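PDB 4XBZ: EvdO1 from Micromonospora carbonacea, which probably catalyses oxidative cyclization in orthosomycin biosynthesis as a metal-dependent oxygenase of the phytanoyl-CoA dioxygenase family. Local coordinates for residues V49-F52 against R53-V57; A119-A122 against G123-L126; R129-E132 against Q133-P137; E260-A264 against E265-Q269. All blocks are in the same frame, centred on the assembly; numbering follows the deposited sequence.

Contact 1. Residues V49-F52 against R53-V57; sequences VTAF and RRQGV
V49 and R53, one helical turn apart, run side by side and point the same way, with V49 CG1 4.0 Å from R53 NE. The arginine reaches this position by a bend at its second torsion (chi2 -110°), and its CG passes only 3.1 Å from V49 O, so the aliphatic stem lies against the carbonyl as well as the valine branch. F52 leaves the helix differently: with CG anti to the backbone N, its ring meets the chain beyond the helix obliquely, CD1 coming within 3.7 Å of V57 N. On another side A51 CB touches Q55 OE1 at 3.7 Å, while Q55 CG covers one face of the R54 guanidinium toward its rim.

The backbone holds these side chains in step. R53 N donates to V49 O and Q55 N to A51 O, each at 2.8 Å. The last turn closes less directly, G56 N meeting F52 O at 2.9 Å with an N-H...O angle of 138°. G56 then takes a positive phi, 79°, and the chain passes into strand 57-61. Helix 46-55 is thus the crossover of a beta-alpha-beta unit whose neighbouring strands, 36-38 and 57-61, are parallel.

T50 OG1 bonds to P46 O and to E132 of the second subunit, and R54 forms a salt bridge with E199. R53 NH1 instead donates to the carbonyls of A175 and L134. The buried arginine therefore combines an apolar stem packed on valine with a cationic end received by main-chain oxygens, whose dipoles probably stabilise the buried charge.

Contact 2. Residues A119-A122 against G123-L126; sequences AMLA and GHPL
L121 and H124 are the ends of a type I beta turn that joins helix 116-121 to helix 125-134, and H124 is also the N-cap of the second helix. Main-chain bonds define the turn. H124 N donates to L121 O at 3.0 Å, and G123 N makes the preceding bond to M120 O, also 3.0 Å. Both donors sit well above the plane of the carbonyl they meet, 66° and 70° out of it respectively, in keeping with the i to i+3 spacing of the two bonds. M120 O has a second donor in R292 NH1 of helix 275-293.

Van der Waals contacts come next. H124 CB lies 3.1 Å from L121 O, the same oxygen that receives its backbone N-H, while L121 CD1 approaches the imidazole obliquely, 4.4 Å from H124 CD2. L121 itself packs on V72 of helix 66-86 and on I257 and F259 of strand 256-263, which places the turn in the interior between helices and the large sheet.

The capping bond is a matter of the imidazole. Its NE2 makes a weak hydrogen bond with L63 O. With CG anti to the main-chain nitrogen (chi1 -169°), the ring turns its other nitrogen along the new helix, where ND1 accepts from L126 N at 3.1 Å, the donor lying almost exactly in the ring plane.

Contact 3. Residues R129-E132 against Q133-P137; sequences RIME and QLVGP
M131 O draws three N-H groups at the end of helix 125-134. V135 N carries the firm bond, 2.6 Å and nearly straight at 162°, while L134 N at 3.0 Å and G136 N at 3.5 Å add weak ones to the same M131 O. G136 then swings to a positive phi of 107°. A side chain here would collide with P137 CD and with the preceding carbonyl, so a residue without a CB suits this exit.

On the buried side, I130 and L134 lie alongside each other, CG2 to CD1 3.8 Å. M131 runs obliquely across V135, its SD 4.1 Å from V135 CG2, and this face packs on L237 and I179 of the large sheet.

The other side is polar. E132 has CG anti to the backbone N and lies crosswise to the proline, CG 3.7 Å from P137 CA. A water donates both to E132 OE2 at 2.9 Å and to P137 O at 3.0 Å, and OE1 makes a weak hydrogen bond with T50 of the second subunit. Cutting E132 back to an alanine is likely to break the water's link from P137 O to a carboxylate, deprive that T50 of its partner across the interface and uncover P137. The end of the helix is therefore tied twice, through M131 O in the backbone and through a carboxylate that links water to the subunit interface.

Contact 4. Residues E260-A264 against E265-Q269; sequences EYRPA and EVEWQ
R262 and E267 cross obliquely where strand 256-263 gives way to helix 264-270, the short segment axes making an angle of 76°. From CB, which points toward the helix, the arginine runs extended through CG to CD, and CD lies 3.7 Å from E267 OE2. NE comes next and donates to E260 OE1 at 2.6 Å, in the guanidinium plane, forming a salt bridge. At the tip, NH2 bonds to A163 O and makes a weak second bond to E260 OE2 at 3.2 Å, and NH1 reaches G164 O. E267 OE2 stays 4.3 Å from R262 NE, well out of the guanidinium plane, and is bonded to H273 instead.

The strand-to-helix switch has its own bonds. P263, at the N-cap, offers its O to E267 N at 3.2 Å, with an N-H...O angle of 169°. The proline ring lies beside V266, with P263 CB 3.8 Å from V266 CG2. E265 folds back so that OE1 is 3.7 Å from P263 CB and bonds to N138.

A leucine in place of R262 would probably leave the like-charged E260 and E267, both buried and near each other, without the cation beside them. The guanidinium thus pairs with E260 through directed N-H groups and is likely to temper E267 by charge alone.

Overall arrangement
Contact 3 is the hub of the set. It lies about 13 Å from contact 1 and about 12 Å from contact 4, centre to centre, and touches both: V49 CG1 meets L134 CD2 at 3.8 Å, and M131 SD meets Y261 CD1 at 3.4 Å. Contact 2 starts the helix 125-134 that contact 3 ends, their centres about 14 Å apart, and it alone has no neighbour in the second subunit. Contacts 1 and 4 do not touch, their nearest atoms being about 9 Å apart. None of the four supplies a ligand to the nickel, held by H160, D162 and H244, but the V57 and R262 side chains each come within about 11 Å of it. The contacts thus belong to strands and flanking helices of the double-stranded beta helix fold, outside the metal site.

Contact 1. Residues V49-F52 against R53-V57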
ATOM      1  N   VAL A  49       5.233  -0.728   7.736  1.00 26.14           N
ATOM      2  CA  VAL A  49       4.634  -0.392   6.452  1.00 26.79           C
ATOM      3  C   VAL A  49       5.344   0.829   5.866  1.00 26.45           C
ATOM      4  O   VAL A  49       5.718   0.829   4.690  1.00 24.61           O
ATOM      5  CB  VAL A  49       3.116  -0.120   6.574  1.00 28.65           C
ATOM      6  CG1 VAL A  49       2.516   0.175   5.205  1.00 27.53           C
ATOM      7  CG2 VAL A  49       2.407  -1.306   7.221  1.00 28.51           C
ATOM      8  N   THR A  50       5.564   1.840   6.708  1.00 24.15           N
ATOM      9  CA  THR A  50       6.251   3.060   6.297  1.00 25.80           C
ATOM     10  C   THR A  50       7.624   2.723   5.728  1.00 26.91           C
ATOM     11  O   THR A  50       7.976   3.129   4.607  1.00 24.96           O
ATOM     12  CB  THR A  50       6.432   4.072   7.482  1.00 29.11           C
ATOM     13  OG1 THR A  50       5.161   4.522   7.959  1.00 33.34           O
ATOM     14  CG2 THR A  50       7.221   5.272   7.027  1.00 32.82           C
ATOM     15  N   ALA A  51       8.396   1.972   6.505  1.00 24.21           N
ATOM     16  CA  ALA A  51       9.741   1.657   6.103  1.00 26.02           C
ATOM     17  C   ALA A  51       9.685   0.912   4.771  1.00 26.29           C
ATOM     18  O   ALA A  51      10.423   1.250   3.839  1.00 25.76           O
ATOM     19  CB  ALA A  51      10.443   0.847   7.169  1.00 27.95           C
ATOM     20  N   PHE A  52       8.781  -0.056   4.643  1.00 26.33           N
ATOM     21  CA  PHE A  52       8.680  -0.745   3.351  1.00 25.64           C
ATOM     22  C   PHE A  52       8.320   0.215   2.222  1.00 25.83           C
ATOM     23  O   PHE A  52       8.929   0.161   1.157  1.00 26.34           O
ATOM     24  CB  PHE A  52       7.665  -1.880   3.360  1.00 24.22           C
ATOM     25  CG  PHE A  52       7.533  -2.548   2.020  1.00 25.52           C
ATOM     26  CD1 PHE A  52       8.525  -3.411   1.566  1.00 22.32           C
ATOM     27  CD2 PHE A  52       6.452  -2.277   1.196  1.00 22.86           C
ATOM     28  CE1 PHE A  52       8.431  -4.016   0.307  1.00 25.93           C
ATOM     29  CE2 PHE A  52       6.343  -2.870  -0.052  1.00 23.61           C
ATOM     30  CZ  PHE A  52       7.333  -3.744  -0.505  1.00 26.67           C
ATOM     31  N   ARG A  53       7.348   1.098   2.451  1.00 26.20           N
ATOM     32  CA  ARG A  53       6.929   2.024   1.401  1.00 25.04           C
ATOM     33  C   ARG A  53       8.073   2.939   0.986  1.00 24.46           C
ATOM     34  O   ARG A  53       8.247   3.246  -0.191  1.00 24.93           O
ATOM     35  CB  ARG A  53       5.724   2.866   1.852  1.00 25.33           C
ATOM     36  CG  ARG A  53       4.471   2.051   2.143  1.00 26.49           C
ATOM     37  CD  ARG A  53       3.385   2.272   1.125  1.00 24.58           C
ATOM     38  NE  ARG A  53       2.140   1.593   1.488  1.00 25.59           N
ATOM     39  CZ  ARG A  53       1.734   0.431   0.965  1.00 33.14           C
ATOM     40  NH1 ARG A  53       2.478  -0.212   0.044  1.00 25.99           N
ATOM     41  NH2 ARG A  53       0.580  -0.097   1.360  1.00 26.57           N
ATOM     42  N   ARG A  54       8.866   3.364   1.952  1.00 21.18           N
ATOM     43  CA  ARG A  54       9.895   4.344   1.663  1.00 24.53           C
ATOM     44  C   ARG A  54      11.172   3.695   1.132  1.00 25.49           C
ATOM     45  O   ARG A  54      11.755   4.154   0.152  1.00 24.82           O
ATOM     46  CB  ARG A  54      10.219   5.166   2.914  1.00 26.32           C
ATOM     47  CG  ARG A  54      11.169   6.328   2.669  1.00 30.06           C
ATOM     48  CD  ARG A  54      11.360   7.126   3.960  1.00 37.34           C
ATOM     49  NE  ARG A  54      11.938   6.267   4.985  1.00 45.74           N
ATOM     50  CZ  ARG A  54      13.245   6.135   5.192  1.00 48.95           C
ATOM     51  NH1 ARG A  54      14.100   6.847   4.469  1.00 49.08           N
ATOM     52  NH2 ARG A  54      13.696   5.303   6.128  1.00 46.70           N
ATOM     53  N   GLN A  55      11.620   2.639   1.787  1.00 24.66           N
ATOM     54  CA  GLN A  55      12.911   2.079   1.429  1.00 26.76           C
ATOM     55  C   GLN A  55      12.801   1.030   0.343  1.00 27.09           C
ATOM     56  O   GLN A  55      13.794   0.699  -0.294  1.00 28.75           O
ATOM     57  CB  GLN A  55      13.595   1.503   2.663  1.00 29.22           C
ATOM     58  CG  GLN A  55      13.969   2.579   3.668  1.00 31.11           C
ATOM     59  CD  GLN A  55      14.568   2.013   4.918  1.00 38.45           C
ATOM     60  OE1 GLN A  55      13.852   1.678   5.864  1.00 37.25           O
ATOM     61  NE2 GLN A  55      15.894   1.902   4.942  1.00 46.60           N
ATOM     62  N   GLY A  56      11.593   0.524   0.111  1.00 27.69           N
ATOM     63  CA  GLY A  56      11.391  -0.485  -0.922  1.00 24.48           C
ATOM     64  C   GLY A  56      11.800  -1.878  -0.479  1.00 23.15           C
ATOM     65  O   GLY A  56      11.967  -2.769  -1.305  1.00 29.80           O
ATOM     66  N   VAL A  57      11.943  -2.078   0.826  1.00 22.67           N
ATOM     67  CA  VAL A  57      12.444  -3.343   1.344  1.00 23.09           C
ATOM     68  C   VAL A  57      12.060  -3.502   2.826  1.00 24.02           C
ATOM     69  O   VAL A  57      11.952  -2.516   3.555  1.00 24.27           O
ATOM     70  CB  VAL A  57      13.987  -3.425   1.136  1.00 26.29           C
ATOM     71  CG1 VAL A  57      14.728  -2.673   2.222  1.00 31.63           C
ATOM     72  CG2 VAL A  57      14.459  -4.851   1.049  1.00 26.72           C
TER

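Contact 2. Residues A119-A122 against G123-L126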
ATOM      1  N   ALA A 119       2.488 -25.190  -1.828  1.00 28.71           N
ATOM      2  CA  ALA A 119       1.141 -24.666  -2.052  1.00 31.95           C
ATOM      3  C   ALA A 119       0.513 -24.172  -0.744  1.00 31.11           C
ATOM      4  O   ALA A 119      -0.057 -23.084  -0.682  1.00 33.11           O
ATOM      5  CB  ALA A 119       0.258 -25.721  -2.698  1.00 33.98           C
ATOM      6  N   MET A 120       0.635 -24.969   0.310  1.00 35.17           N
ATOM      7  CA  MET A 120       0.141 -24.571   1.621  1.00 34.13           C
ATOM      8  C   MET A 120       0.899 -23.349   2.160  1.00 32.35           C
ATOM      9  O   MET A 120       0.322 -22.488   2.840  1.00 30.95           O
ATOM     10  CB  MET A 120       0.234 -25.747   2.603  1.00 37.79           C
ATOM     11  CG  MET A 120      -0.650 -26.955   2.207  1.00 41.35           C
ATOM     12  SD  MET A 120      -1.065 -28.106   3.551  1.00 44.61           S
ATOM     13  CE  MET A 120       0.562 -28.713   4.015  1.00 34.51           C
ATOM     14  N   LEU A 121       2.193 -23.277   1.854  1.00 33.79           N
ATOM     15  CA  LEU A 121       2.991 -22.101   2.195  1.00 30.65           C
ATOM     16  C   LEU A 121       2.385 -20.882   1.498  1.00 30.26           C
ATOM     17  O   LEU A 121       2.353 -19.784   2.055  1.00 31.82           O
ATOM     18  CB  LEU A 121       4.462 -22.291   1.790  1.00 31.11           C
ATOM     19  CG  LEU A 121       5.422 -21.095   1.961  1.00 32.90           C
ATOM     20  CD1 LEU A 121       5.486 -20.623   3.413  1.00 22.08           C
ATOM     21  CD2 LEU A 121       6.824 -21.441   1.446  1.00 25.41           C
ATOM     22  N   ALA A 122       1.869 -21.094   0.291  1.00 27.26           N
ATOM     23  CA  ALA A 122       1.301 -20.011  -0.488  1.00 29.15           C
ATOM     24  C   ALA A 122      -0.021 -19.523   0.099  1.00 27.96           C
ATOM     25  O   ALA A 122      -0.528 -18.490  -0.315  1.00 31.04           O
ATOM     26  CB  ALA A 122       1.124 -20.436  -1.955  1.00 23.33           C
ATOM     27  N   GLY A 123      -0.565 -20.248   1.072  1.00 29.97           N
ATOM     28  CA  GLY A 123      -1.752 -19.797   1.787  1.00 25.96           C
ATOM     29  C   GLY A 123      -1.486 -19.369   3.219  1.00 28.27           C
ATOM     30  O   GLY A 123      -2.414 -19.183   4.003  1.00 28.29           O
ATOM     31  N   HIS A 124      -0.205 -19.231   3.564  1.00 30.76           N
ATOM     32  CA  HIS A 124       0.227 -18.860   4.915  1.00 29.03           C
ATOM     33  C   HIS A 124      -0.370 -17.522   5.343  1.00 32.63           C
ATOM     34  O   HIS A 124      -0.060 -16.487   4.750  1.00 30.44           O
ATOM     35  CB  HIS A 124       1.759 -18.806   4.974  1.00 30.33           C
ATOM     36  CG  HIS A 124       2.327 -18.702   6.359  1.00 34.20           C
ATOM     37  ND1 HIS A 124       1.949 -17.723   7.255  1.00 34.53           N
ATOM     38  CD2 HIS A 124       3.275 -19.439   6.988  1.00 30.22           C
ATOM     39  CE1 HIS A 124       2.630 -17.867   8.378  1.00 32.93           C
ATOM     40  NE2 HIS A 124       3.444 -18.899   8.242  1.00 36.42           N
ATOM     41  N   PRO A 125      -1.202 -17.541   6.402  1.00 31.51           N
ATOM     42  CA  PRO A 125      -2.037 -16.412   6.829  1.00 30.48           C
ATOM     43  C   PRO A 125      -1.245 -15.197   7.329  1.00 33.12           C
ATOM     44  O   PRO A 125      -1.746 -14.083   7.179  1.00 29.32           O
ATOM     45  CB  PRO A 125      -2.882 -17.014   7.957  1.00 33.78           C
ATOM     46  CG  PRO A 125      -2.028 -18.122   8.508  1.00 28.35           C
ATOM     47  CD  PRO A 125      -1.292 -18.681   7.336  1.00 30.46           C
ATOM     48  N   LEU A 126      -0.047 -15.386   7.891  1.00 31.10           N
ATOM     49  CA  LEU A 126       0.767 -14.239   8.289  1.00 30.29           C
ATOM     50  C   LEU A 126       1.346 -13.564   7.046  1.00 31.99           C
ATOM     51  O   LEU A 126       1.351 -12.329   6.929  1.00 25.36           O
ATOM     52  CB  LEU A 126       1.886 -14.649   9.255  1.00 32.28           C
ATOM     53  CG  LEU A 126       1.466 -15.105  10.657  1.00 35.36           C
ATOM     54  CD1 LEU A 126       2.667 -15.239  11.601  1.00 26.94           C
ATOM     55  CD2 LEU A 126       0.398 -14.189  11.261  1.00 28.60           C
TER

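Contact 3. Residues R129-E132 against Q133-P137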
ATOM      1  N   ARG A 129      -1.714 -11.783   5.252  1.00 28.12           N
ATOM      2  CA  ARG A 129      -2.202 -10.607   5.966  1.00 32.46           C
ATOM      3  C   ARG A 129      -1.231  -9.440   5.844  1.00 30.31           C
ATOM      4  O   ARG A 129      -1.661  -8.277   5.844  1.00 28.79           O
ATOM      5  CB  ARG A 129      -2.477 -10.920   7.444  1.00 28.48           C
ATOM      6  CG  ARG A 129      -3.852 -11.555   7.647  1.00 33.73           C
ATOM      7  CD  ARG A 129      -4.367 -11.425   9.078  1.00 33.73           C
ATOM      8  NE  ARG A 129      -3.891 -12.491   9.955  1.00 38.61           N
ATOM      9  CZ  ARG A 129      -4.341 -13.745   9.928  1.00 40.84           C
ATOM     10  NH1 ARG A 129      -5.272 -14.110   9.051  1.00 35.81           N
ATOM     11  NH2 ARG A 129      -3.850 -14.643  10.776  1.00 40.27           N
ATOM     12  N   ILE A 130       0.064  -9.743   5.746  1.00 25.43           N
ATOM     13  CA  ILE A 130       1.053  -8.703   5.499  1.00 25.58           C
ATOM     14  C   ILE A 130       0.889  -8.165   4.088  1.00 27.10           C
ATOM     15  O   ILE A 130       0.824  -6.946   3.891  1.00 24.34           O
ATOM     16  CB  ILE A 130       2.495  -9.198   5.662  1.00 30.69           C
ATOM     17  CG1 ILE A 130       2.801  -9.511   7.127  1.00 27.86           C
ATOM     18  CG2 ILE A 130       3.462  -8.152   5.113  1.00 23.68           C
ATOM     19  CD1 ILE A 130       4.072 -10.332   7.306  1.00 30.09           C
ATOM     20  N   MET A 131       0.838  -9.081   3.116  1.00 23.71           N
ATOM     21  CA  MET A 131       0.605  -8.728   1.718  1.00 22.71           C
ATOM     22  C   MET A 131      -0.653  -7.895   1.542  1.00 23.05           C
ATOM     23  O   MET A 131      -0.656  -6.916   0.799  1.00 23.27           O
ATOM     24  CB  MET A 131       0.516  -9.985   0.837  1.00 26.06           C
ATOM     25  CG  MET A 131       1.873 -10.646   0.540  1.00 31.04           C
ATOM     26  SD  MET A 131       3.045  -9.554  -0.313  1.00 36.84           S
ATOM     27  CE  MET A 131       3.936  -8.870   1.072  1.00 36.22           C
ATOM     28  N   GLU A 132      -1.718  -8.274   2.234  1.00 23.31           N
ATOM     29  CA  GLU A 132      -2.955  -7.515   2.138  1.00 25.14           C
ATOM     30  C   GLU A 132      -2.794  -6.081   2.617  1.00 26.54           C
ATOM     31  O   GLU A 132      -3.413  -5.189   2.055  1.00 27.56           O
ATOM     32  CB  GLU A 132      -4.081  -8.174   2.926  1.00 27.20           C
ATOM     33  CG  GLU A 132      -5.436  -7.776   2.376  1.00 31.28           C
ATOM     34  CD  GLU A 132      -6.469  -7.520   3.447  1.00 40.56           C
ATOM     35  OE1 GLU A 132      -6.067  -7.195   4.590  1.00 44.00           O
ATOM     36  OE2 GLU A 132      -7.682  -7.656   3.137  1.00 40.25           O
ATOM     37  N   GLN A 133      -1.981  -5.853   3.648  1.00 22.45           N
ATOM     38  CA  GLN A 133      -1.731  -4.490   4.111  1.00 28.73           C
ATOM     39  C   GLN A 133      -0.860  -3.731   3.110  1.00 27.07           C
ATOM     40  O   GLN A 133      -1.008  -2.516   2.946  1.00 28.60           O
ATOM     41  CB  GLN A 133      -1.075  -4.476   5.502  1.00 22.46           C
ATOM     42  CG  GLN A 133      -2.065  -4.583   6.652  1.00 22.61           C
ATOM     43  CD  GLN A 133      -3.196  -3.534   6.578  1.00 36.08           C
ATOM     44  OE1 GLN A 133      -2.969  -2.332   6.791  1.00 35.04           O
ATOM     45  NE2 GLN A 133      -4.420  -3.994   6.303  1.00 34.33           N
ATOM     46  N   LEU A 134       0.028  -4.445   2.427  1.00 22.57           N
ATOM     47  CA  LEU A 134       1.001  -3.789   1.560  1.00 21.21           C
ATOM     48  C   LEU A 134       0.520  -3.671   0.123  1.00 22.41           C
ATOM     49  O   LEU A 134       0.615  -2.618  -0.487  1.00 26.20           O
ATOM     50  CB  LEU A 134       2.335  -4.534   1.611  1.00 22.47           C
ATOM     51  CG  LEU A 134       3.024  -4.565   2.983  1.00 26.55           C
ATOM     52  CD1 LEU A 134       4.382  -5.256   2.895  1.00 25.58           C
ATOM     53  CD2 LEU A 134       3.180  -3.165   3.535  1.00 21.85           C
ATOM     54  N   VAL A 135       0.005  -4.762  -0.417  1.00 22.94           N
ATOM     55  CA  VAL A 135      -0.445  -4.791  -1.793  1.00 22.05           C
ATOM     56  C   VAL A 135      -1.904  -4.348  -1.866  1.00 22.66           C
ATOM     57  O   VAL A 135      -2.351  -3.821  -2.880  1.00 23.37           O
ATOM     58  CB  VAL A 135      -0.251  -6.234  -2.414  1.00 28.17           C
ATOM     59  CG1 VAL A 135      -0.876  -6.350  -3.784  1.00 20.60           C
ATOM     60  CG2 VAL A 135       1.239  -6.597  -2.494  1.00 20.69           C
ATOM     61  N   GLY A 136      -2.641  -4.536  -0.777  1.00 21.74           N
ATOM     62  CA  GLY A 136      -4.064  -4.246  -0.783  1.00 22.69           C
ATOM     63  C   GLY A 136      -4.959  -5.484  -0.774  1.00 25.11           C
ATOM     64  O   GLY A 136      -4.486  -6.617  -0.960  1.00 24.57           O
ATOM     65  N   PRO A 137      -6.265  -5.267  -0.549  1.00 26.99           N
ATOM     66  CA  PRO A 137      -7.307  -6.295  -0.422  1.00 27.12           C
ATOM     67  C   PRO A 137      -7.572  -7.081  -1.719  1.00 23.85           C
ATOM     68  O   PRO A 137      -8.149  -8.161  -1.639  1.00 25.09           O
ATOM     69  CB  PRO A 137      -8.541  -5.481  -0.012  1.00 29.48           C
ATOM     70  CG  PRO A 137      -8.296  -4.115  -0.615  1.00 24.01           C
ATOM     71  CD  PRO A 137      -6.821  -3.907  -0.412  1.00 26.66           C
TER
HETATM   72  O   HOH W   1      -8.621  -9.409   1.032  1.00 27.71           O

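Contact 4. Residues E260-A264 against E265-Q269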
ATOM      1  N   GLU A 260       5.646 -13.605  -6.019  1.00 24.56           N
ATOM      2  CA  GLU A 260       5.233 -12.225  -6.339  1.00 24.79           C
ATOM      3  C   GLU A 260       3.723 -12.016  -6.195  1.00 26.85           C
ATOM      4  O   GLU A 260       2.925 -12.926  -6.417  1.00 26.78           O
ATOM      5  CB  GLU A 260       5.638 -11.795  -7.750  1.00 24.06           C
ATOM      6  CG  GLU A 260       5.478 -10.271  -7.961  1.00 23.74           C
ATOM      7  CD  GLU A 260       5.414  -9.842  -9.437  1.00 29.84           C
ATOM      8  OE1 GLU A 260       4.351 -10.018 -10.093  1.00 25.55           O
ATOM      9  OE2 GLU A 260       6.424  -9.306  -9.939  1.00 26.92           O
ATOM     10  N   TYR A 261       3.353 -10.804  -5.802  1.00 25.82           N
ATOM     11  CA  TYR A 261       1.963 -10.399  -5.693  1.00 23.13           C
ATOM     12  C   TYR A 261       1.776  -9.078  -6.417  1.00 25.00           C
ATOM     13  O   TYR A 261       2.700  -8.273  -6.456  1.00 25.13           O
ATOM     14  CB  TYR A 261       1.555 -10.265  -4.230  1.00 24.08           C
ATOM     15  CG  TYR A 261       1.709 -11.537  -3.434  1.00 25.75           C
ATOM     16  CD1 TYR A 261       2.899 -11.829  -2.784  1.00 23.54           C
ATOM     17  CD2 TYR A 261       0.664 -12.460  -3.347  1.00 27.90           C
ATOM     18  CE1 TYR A 261       3.053 -12.987  -2.048  1.00 25.34           C
ATOM     19  CE2 TYR A 261       0.806 -13.630  -2.619  1.00 28.49           C
ATOM     20  CZ  TYR A 261       2.007 -13.889  -1.972  1.00 29.69           C
ATOM     21  OH  TYR A 261       2.163 -15.046  -1.249  1.00 27.79           O
ATOM     22  N   ARG A 262       0.601  -8.880  -7.017  1.00 25.76           N
ATOM     23  CA  ARG A 262       0.201  -7.591  -7.587  1.00 21.06           C
ATOM     24  C   ARG A 262      -1.270  -7.304  -7.263  1.00 24.64           C
ATOM     25  O   ARG A 262      -2.027  -8.219  -6.938  1.00 25.00           O
ATOM     26  CB  ARG A 262       0.401  -7.571  -9.104  1.00 22.28           C
ATOM     27  CG  ARG A 262       1.811  -7.797  -9.557  1.00 23.61           C
ATOM     28  CD  ARG A 262       1.969  -7.703 -11.081  1.00 22.86           C
ATOM     29  NE  ARG A 262       3.322  -8.087 -11.480  1.00 22.92           N
ATOM     30  CZ  ARG A 262       4.122  -7.380 -12.277  1.00 30.44           C
ATOM     31  NH1 ARG A 262       3.713  -6.229 -12.811  1.00 25.94           N
ATOM     32  NH2 ARG A 262       5.342  -7.836 -12.547  1.00 27.18           N
ATOM     33  N   PRO A 263      -1.690  -6.035  -7.353  1.00 24.96           N
ATOM     34  CA  PRO A 263      -3.126  -5.783  -7.164  1.00 24.49           C
ATOM     35  C   PRO A 263      -3.944  -6.235  -8.372  1.00 21.45           C
ATOM     36  O   PRO A 263      -3.496  -6.046  -9.502  1.00 21.35           O
ATOM     37  CB  PRO A 263      -3.194  -4.256  -6.982  1.00 25.19           C
ATOM     38  CG  PRO A 263      -1.788  -3.863  -6.554  1.00 22.53           C
ATOM     39  CD  PRO A 263      -0.910  -4.785  -7.354  1.00 21.38           C
ATOM     40  N   ALA A 264      -5.107  -6.839  -8.139  1.00 22.07           N
ATOM     41  CA  ALA A 264      -5.991  -7.250  -9.242  1.00 27.54           C
ATOM     42  C   ALA A 264      -6.387  -6.097 -10.168  1.00 26.66           C
ATOM     43  O   ALA A 264      -6.410  -6.259 -11.394  1.00 27.13           O
ATOM     44  CB  ALA A 264      -7.250  -7.927  -8.701  1.00 29.99           C
ATOM     45  N   GLU A 265      -6.691  -4.933  -9.604  1.00 23.51           N
ATOM     46  CA  GLU A 265      -7.142  -3.834 -10.452  1.00 26.24           C
ATOM     47  C   GLU A 265      -5.996  -3.306 -11.315  1.00 26.25           C
ATOM     48  O   GLU A 265      -6.233  -2.713 -12.364  1.00 31.21           O
ATOM     49  CB  GLU A 265      -7.757  -2.689  -9.628  1.00 25.16           C
ATOM     50  CG  GLU A 265      -6.752  -1.823  -8.869  1.00 25.99           C
ATOM     51  CD  GLU A 265      -6.423  -2.373  -7.497  1.00 25.47           C
ATOM     52  OE1 GLU A 265      -6.768  -3.550  -7.219  1.00 24.36           O
ATOM     53  OE2 GLU A 265      -5.826  -1.625  -6.692  1.00 25.23           O
ATOM     54  N   VAL A 266      -4.761  -3.511 -10.878  1.00 24.37           N
ATOM     55  CA  VAL A 266      -3.608  -3.068 -11.657  1.00 23.08           C
ATOM     56  C   VAL A 266      -3.396  -4.006 -12.838  1.00 25.44           C
ATOM     57  O   VAL A 266      -3.173  -3.551 -13.964  1.00 28.08           O
ATOM     58  CB  VAL A 266      -2.321  -3.000 -10.797  1.00 28.04           C
ATOM     59  CG1 VAL A 266      -1.054  -2.958 -11.679  1.00 24.17           C
ATOM     60  CG2 VAL A 266      -2.387  -1.812  -9.802  1.00 24.80           C
ATOM     61  N   GLU A 267      -3.467  -5.312 -12.580  1.00 23.68           N
ATOM     62  CA  GLU A 267      -3.377  -6.306 -13.653  1.00 27.43           C
ATOM     63  C   GLU A 267      -4.509  -6.113 -14.646  1.00 28.06           C
ATOM     64  O   GLU A 267      -4.297  -6.117 -15.862  1.00 27.57           O
ATOM     65  CB  GLU A 267      -3.410  -7.737 -13.106  1.00 25.57           C
ATOM     66  CG  GLU A 267      -2.023  -8.295 -12.736  1.00 25.75           C
ATOM     67  CD  GLU A 267      -1.282  -8.863 -13.929  1.00 29.21           C
ATOM     68  OE1 GLU A 267      -1.856  -8.898 -15.040  1.00 36.44           O
ATOM     69  OE2 GLU A 267      -0.124  -9.277 -13.763  1.00 30.22           O
ATOM     70  N   TRP A 268      -5.710  -5.933 -14.111  1.00 26.09           N
ATOM     71  CA  TRP A 268      -6.884  -5.741 -14.935  1.00 28.89           C
ATOM     72  C   TRP A 268      -6.671  -4.637 -15.960  1.00 26.69           C
ATOM     73  O   TRP A 268      -6.971  -4.843 -17.123  1.00 32.74           O
ATOM     74  CB  TRP A 268      -8.096  -5.454 -14.049  1.00 34.01           C
ATOM     75  CG  TRP A 268      -9.314  -5.021 -14.784  1.00 38.67           C
ATOM     76  CD1 TRP A 268      -9.930  -5.665 -15.830  1.00 38.29           C
ATOM     77  CD2 TRP A 268     -10.086  -3.845 -14.522  1.00 40.37           C
ATOM     78  NE1 TRP A 268     -11.036  -4.950 -16.233  1.00 40.27           N
ATOM     79  CE2 TRP A 268     -11.151  -3.828 -15.445  1.00 45.45           C
ATOM     80  CE3 TRP A 268      -9.980  -2.798 -13.590  1.00 38.70           C
ATOM     81  CZ2 TRP A 268     -12.105  -2.799 -15.462  1.00 47.02           C
ATOM     82  CZ3 TRP A 268     -10.927  -1.783 -13.613  1.00 34.31           C
ATOM     83  CH2 TRP A 268     -11.970  -1.790 -14.538  1.00 34.88           C
ATOM     84  N   GLN A 269      -6.088  -3.508 -15.559  1.00 24.70           N
ATOM     85  CA  GLN A 269      -5.971  -2.344 -16.452  1.00 28.96           C
ATOM     86  C   GLN A 269      -4.623  -2.185 -17.133  1.00 29.56           C
ATOM     87  O   GLN A 269      -4.533  -1.568 -18.187  1.00 29.86           O
ATOM     88  CB  GLN A 269      -6.251  -1.023 -15.701  1.00 25.93           C
ATOM     89  CG  GLN A 269      -7.676  -0.820 -15.288  1.00 26.50           C
ATOM     90  CD  GLN A 269      -7.998   0.639 -15.006  1.00 30.30           C
ATOM     91  OE1 GLN A 269      -7.165   1.395 -14.491  1.00 29.71           O
ATOM     92  NE2 GLN A 269      -9.207   1.047 -15.365  1.00 27.72           N
TER